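Local coordinates for glucose 1-dehydrogenase from Haloferax mediterranei, a protein that catalyses the zinc-dependent oxidation of D-glucose and other aldose sugars with NAD(P)+ as electron acceptor, preferring NADP+, in two crystal structures: PDB 2VWP (chain A, 2.01 Å), residues L33-D38 and H63-V68; PDB 2B5W (chain B, 1.60 Å), residues L33-C38 and H63-V68. Structure 2 is superposed on structure 1 by the backbone atoms of these residues (RMSD 0.24 Å); each is numbered along its deposited sequence.

Structure 1 (2VWP). With ZN (zinc ion), chain C.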
loop_
_atom_site.group_PDB
_atom_site.type_symbol
_atom_site.label_atom_id
_atom_site.label_comp_id
_atom_site.label_asym_id
_atom_site.label_seq_id
_atom_site.Cartn_x
_atom_site.Cartn_y
_atom_site.Cartn_z
ATOM N N LEU A 33 33.131 3.435 17.897
ATOM C CA LEU A 33 32.847 3.195 19.302
ATOM C C LEU A 33 32.295 1.782 19.449
ATOM O O LEU A 33 32.971 0.906 19.990
ATOM C CB LEU A 33 31.883 4.273 19.866
ATOM C CG LEU A 33 32.462 5.697 19.935
ATOM C CD1 LEU A 33 31.355 6.757 20.136
ATOM C CD2 LEU A 33 33.514 5.782 21.048
ATOM N N ARG A 34 31.093 1.566 18.912
ATOM C CA ARG A 34 30.380 0.303 19.029
ATOM C C ARG A 34 29.687 -0.020 17.718
ATOM O O ARG A 34 29.256 0.875 16.988
ATOM C CB ARG A 34 29.358 0.364 20.172
ATOM C CG ARG A 34 29.974 0.208 21.554
ATOM C CD ARG A 34 28.978 0.527 22.654
ATOM N NE ARG A 34 29.627 0.404 23.958
ATOM C CZ ARG A 34 29.014 0.196 25.120
ATOM N NH1 ARG A 34 27.681 0.069 25.176
ATOM N NH2 ARG A 34 29.751 0.114 26.243
ATOM N N VAL A 35 29.633 -1.306 17.387
ATOM C CA VAL A 35 28.917 -1.749 16.204
ATOM C C VAL A 35 28.022 -2.937 16.559
ATOM O O VAL A 35 28.485 -3.958 17.099
ATOM C CB VAL A 35 29.849 -2.128 15.011
ATOM C CG1 VAL A 35 29.009 -2.496 13.794
ATOM C CG2 VAL A 35 30.814 -0.969 14.637
ATOM N N GLY A 36 26.746 -2.795 16.240
ATOM C CA GLY A 36 25.765 -3.836 16.494
ATOM C C GLY A 36 25.927 -4.984 15.505
ATOM O O GLY A 36 26.386 -4.798 14.376
ATOM N N VAL A 37 25.548 -6.173 15.961
ATOM C CA VAL A 37 25.454 -7.341 15.125
ATOM C C VAL A 37 23.995 -7.550 14.762
ATOM O O VAL A 37 23.104 -7.413 15.596
ATOM C CB VAL A 37 25.993 -8.604 15.833
ATOM C CG1 VAL A 37 25.690 -9.862 15.006
ATOM C CG2 VAL A 37 27.483 -8.481 16.110
ATOM N N ASP A 38 23.788 -7.923 13.508
ATOM C CA ASP A 38 22.486 -8.123 12.936
ATOM C C ASP A 38 22.445 -9.467 12.199
ATOM O O ASP A 38 23.493 -10.051 11.924
ATOM C CB ASP A 38 22.261 -7.001 11.925
ATOM C CG ASP A 38 20.905 -7.034 11.340
ATOM O OD1 ASP A 38 19.953 -6.822 12.093
ATOM O OD2 ASP A 38 20.791 -7.292 10.131
ATOM N N HIS A 63 26.937 -3.032 10.003
ATOM C CA HIS A 63 26.355 -1.832 9.378
ATOM C C HIS A 63 25.641 -0.890 10.369
ATOM O O HIS A 63 25.064 0.137 9.957
ATOM C CB HIS A 63 25.404 -2.244 8.241
ATOM C CG HIS A 63 24.169 -2.950 8.712
ATOM N ND1 HIS A 63 24.100 -4.320 8.848
ATOM C CD2 HIS A 63 22.957 -2.475 9.086
ATOM C CE1 HIS A 63 22.900 -4.660 9.286
ATOM N NE2 HIS A 63 22.184 -3.560 9.425
ATOM N N GLU A 64 25.676 -1.239 11.661
ATOM C CA GLU A 64 24.958 -0.498 12.725
ATOM C C GLU A 64 25.986 0.132 13.649
ATOM O O GLU A 64 26.363 -0.443 14.663
ATOM C CB GLU A 64 24.058 -1.452 13.522
ATOM C CG GLU A 64 23.123 -2.273 12.635
ATOM C CD GLU A 64 22.231 -3.209 13.398
ATOM O OE1 GLU A 64 22.607 -3.660 14.508
ATOM O OE2 GLU A 64 21.146 -3.533 12.868
ATOM N N ALA A 65 26.482 1.293 13.266
ATOM C CA ALA A 65 27.649 1.849 13.933
ATOM C C ALA A 65 27.340 3.127 14.684
ATOM O O ALA A 65 26.420 3.859 14.348
ATOM C CB ALA A 65 28.767 2.079 12.946
ATOM N N VAL A 66 28.119 3.360 15.726
ATOM C CA VAL A 66 28.220 4.674 16.329
ATOM C C VAL A 66 29.703 4.956 16.521
ATOM O O VAL A 66 30.471 4.058 16.890
ATOM C CB VAL A 66 27.400 4.791 17.667
ATOM C CG1 VAL A 66 27.902 3.800 18.729
ATOM C CG2 VAL A 66 27.385 6.238 18.182
ATOM N N GLY A 67 30.105 6.196 16.252
ATOM C CA GLY A 67 31.496 6.576 16.422
ATOM C C GLY A 67 31.651 8.041 16.796
ATOM O O GLY A 67 30.662 8.773 16.919
ATOM N N VAL A 68 32.898 8.445 17.008
ATOM C CA VAL A 68 33.264 9.834 17.324
ATOM C C VAL A 68 34.185 10.384 16.211
ATOM O O VAL A 68 35.142 9.718 15.782
ATOM C CB VAL A 68 33.876 9.962 18.754
ATOM C CG1 VAL A 68 35.093 9.068 18.926
ATOM C CG2 VAL A 68 34.202 11.439 19.127
HETATM ZN ZN ZN C . 20.455 -2.873 10.803
HETATM O O HOH W 1 25.539 -4.723 11.833
HETATM O O HOH W 2 18.373 -3.382 10.471
#
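Asp38 meets His63 and Glu64 at the catalytic zinc ion, beside the buried antiparallel pair of strands 27-36 and 64-71 of the GroES-like domain. CB of Asp38 lies 3.6 Å from CE1 of His63 and 3.8 Å from OE2 of Glu64. CG, anti to the backbone N (chi1 -175°), is 3.7 Å from the same CE1; its carboxylate stands 84° to the His63 ring and 50° to the Glu64 carboxylate. OD1 is 3.6 Å from OE2 of Glu64 and 4.2 Å from the zinc, too far for a metal bond. OD2 lies in plane at the His63 ring edge, 3.5 Å from CE1, and caps helix 39-46 at the N-H of Thr40. His63 NE2 (2.3 Å), Glu64 OE2, water 2 and Glu150 bind the zinc; OE1 of Glu64 pairs with Lys349. Leu33 and Arg34 both face Val66 in a classic beta bulge, Val66 O accepting from each N-H.

Structure 2 (2B5W). Engineered in segment 33-38: Cys38 (natural residue Asp). With ZN (zinc ion), chain D.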
loop_
_atom_site.group_PDB
_atom_site.type_symbol
_atom_site.label_atom_id
_atom_site.label_comp_id
_atom_site.label_asym_id
_atom_site.label_seq_id
_atom_site.Cartn_x
_atom_site.Cartn_y
_atom_site.Cartn_z
ATOM N N LEU B 33 33.127 3.544 17.992
ATOM C CA LEU B 33 32.833 3.268 19.407
ATOM C C LEU B 33 32.298 1.835 19.491
ATOM O O LEU B 33 32.961 0.964 20.026
ATOM C CB LEU B 33 31.835 4.278 19.992
ATOM C CG LEU B 33 32.389 5.689 20.061
ATOM C CD1 LEU B 33 31.232 6.651 20.249
ATOM C CD2 LEU B 33 33.366 5.846 21.186
ATOM N N ARG B 34 31.095 1.584 18.953
ATOM C CA ARG B 34 30.451 0.262 18.976
ATOM C C ARG B 34 29.781 -0.036 17.660
ATOM O O ARG B 34 29.305 0.875 16.986
ATOM C CB ARG B 34 29.404 0.184 20.093
ATOM C CG ARG B 34 30.011 0.199 21.486
ATOM C CD ARG B 34 28.967 0.432 22.574
ATOM N NE ARG B 34 29.585 0.242 23.877
ATOM C CZ ARG B 34 28.912 -0.053 24.953
ATOM N NH1 ARG B 34 27.592 -0.087 24.931
ATOM N NH2 ARG B 34 29.576 -0.291 26.099
ATOM N N VAL B 35 29.731 -1.307 17.284
ATOM C CA VAL B 35 29.042 -1.747 16.080
ATOM C C VAL B 35 28.180 -2.936 16.437
ATOM O O VAL B 35 28.644 -3.905 17.039
ATOM C CB VAL B 35 30.013 -2.131 14.944
ATOM C CG1 VAL B 35 29.248 -2.449 13.686
ATOM C CG2 VAL B 35 31.015 -1.048 14.720
ATOM N N GLY B 36 26.897 -2.850 16.143
ATOM C CA GLY B 36 25.965 -3.912 16.381
ATOM C C GLY B 36 26.036 -5.042 15.382
ATOM O O GLY B 36 26.608 -4.917 14.304
ATOM N N VAL B 37 25.464 -6.171 15.777
ATOM C CA VAL B 37 25.339 -7.363 14.945
ATOM C C VAL B 37 23.850 -7.680 14.816
ATOM O O VAL B 37 23.088 -7.559 15.766
ATOM C CB VAL B 37 26.073 -8.517 15.603
ATOM C CG1 VAL B 37 25.868 -9.821 14.837
ATOM C CG2 VAL B 37 27.569 -8.212 15.746
ATOM N N CYS B 38 23.361 -7.955 13.611
ATOM C CA CYS B 38 21.970 -8.406 13.459
ATOM C C CYS B 38 21.910 -9.560 12.480
ATOM O O CYS B 38 22.936 -10.029 11.993
ATOM C CB CYS B 38 21.020 -7.295 13.012
ATOM S SG CYS B 38 21.065 -6.893 11.242
ATOM N N HIS B 63 27.214 -2.867 9.820
ATOM C CA HIS B 63 26.505 -1.740 9.213
ATOM C C HIS B 63 25.762 -0.907 10.262
ATOM O O HIS B 63 25.123 0.078 9.920
ATOM C CB HIS B 63 25.502 -2.242 8.159
ATOM C CG HIS B 63 24.514 -3.199 8.724
ATOM N ND1 HIS B 63 24.803 -4.537 8.910
ATOM C CD2 HIS B 63 23.270 -3.003 9.230
ATOM C CE1 HIS B 63 23.786 -5.120 9.523
ATOM N NE2 HIS B 63 22.849 -4.211 9.750
ATOM N N GLU B 64 25.799 -1.310 11.527
ATOM C CA GLU B 64 25.116 -0.589 12.622
ATOM C C GLU B 64 26.144 0.058 13.570
ATOM O O GLU B 64 26.495 -0.516 14.621
ATOM C CB GLU B 64 24.298 -1.577 13.430
ATOM C CG GLU B 64 23.366 -2.472 12.668
ATOM C CD GLU B 64 22.671 -3.467 13.555
ATOM O OE1 GLU B 64 22.957 -3.504 14.772
ATOM O OE2 GLU B 64 21.800 -4.154 13.047
ATOM N N ALA B 65 26.572 1.275 13.287
ATOM C CA ALA B 65 27.714 1.834 13.939
ATOM C C ALA B 65 27.416 3.114 14.645
ATOM O O ALA B 65 26.495 3.827 14.248
ATOM C CB ALA B 65 28.828 2.099 12.949
ATOM N N VAL B 66 28.201 3.386 15.684
ATOM C CA VAL B 66 28.265 4.701 16.306
ATOM C C VAL B 66 29.726 5.013 16.569
ATOM O O VAL B 66 30.495 4.140 16.962
ATOM C CB VAL B 66 27.381 4.794 17.602
ATOM C CG1 VAL B 66 27.743 3.750 18.650
ATOM C CG2 VAL B 66 27.432 6.169 18.186
ATOM N N GLY B 67 30.126 6.250 16.308
ATOM C CA GLY B 67 31.488 6.655 16.495
ATOM C C GLY B 67 31.598 8.106 16.884
ATOM O O GLY B 67 30.566 8.775 17.024
ATOM N N VAL B 68 32.839 8.543 17.080
ATOM C CA VAL B 68 33.139 9.922 17.449
ATOM C C VAL B 68 34.004 10.512 16.306
ATOM O O VAL B 68 34.965 9.904 15.850
ATOM C CB VAL B 68 33.780 10.006 18.851
ATOM C CG1 VAL B 68 34.965 9.128 18.990
ATOM C CG2 VAL B 68 34.169 11.438 19.192
HETATM ZN ZN ZN D . 21.508 -4.648 11.271
#
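Cys38, engineered in place of Asp, meets His63 and Glu64 around the zinc ion. CB of Cys38 packs 3.2 Å from OE2 of Glu64. From there SG, set between the backbone N and the carbonyl carbon (chi1 79°), reaches the metal and binds it at 2.3 Å. The same sulfur stands 3.4 Å from OE2 of Glu64 and lies in plane at the His63 ring edge, 3.5 Å from NE2; it also caps a backbone N at the start of helix 39-46. His63 NE2 (2.1 Å) and Glu64 OE2 (1.9 Å) are the zinc's other ligands from the two segments, so three side chains of these segments bind the ion; OE1 of Glu64 pairs with Lys349. Further along, Leu33 and Arg34 both face Val66 in a classic beta bulge, Val66 O accepting from each N-H.

How the two compare
The main difference is a metal bond: SG of Cys38(B) binds the zinc ion at 2.3 Å, whereas OD1 of Asp38(A) stands 4.2 Å from it. The zinc is shifted between the two structures, but NE2 of His63(A) and His63(B) and OE2 of Glu64(A) and Glu64(B) bind it in both. Water 2, a zinc ligand, is modelled in structure 1 only. The strand bonds are kept, among them Val66(A) N to Arg34(A) O and Val66(B) N to Arg34(B) O, both 3.0 Å, and the side chains of Leu33(A), Arg34(A), Val35(A), Val66(A) and Val68(A) keep their place.

At the exchanged position the CA atoms of Asp38(A) and Cys38(B) lie 0.8 Å apart and the CB atoms 1.7 Å apart after superposition. Both side chains touch His63(A)/His63(B), and the CB contact with OE2 is kept, at 3.8 Å for Asp38(A)-Glu64(A) and 3.2 Å for Cys38(B)-Glu64(B). The two routes converge: CG of Asp38(A) and SG of Cys38(B) are 0.2 Å apart. OD1 of Asp38(A) has no counterpart in Cys38(B), and a zinc-bound sulfur stands where Asp38(A) has its CG.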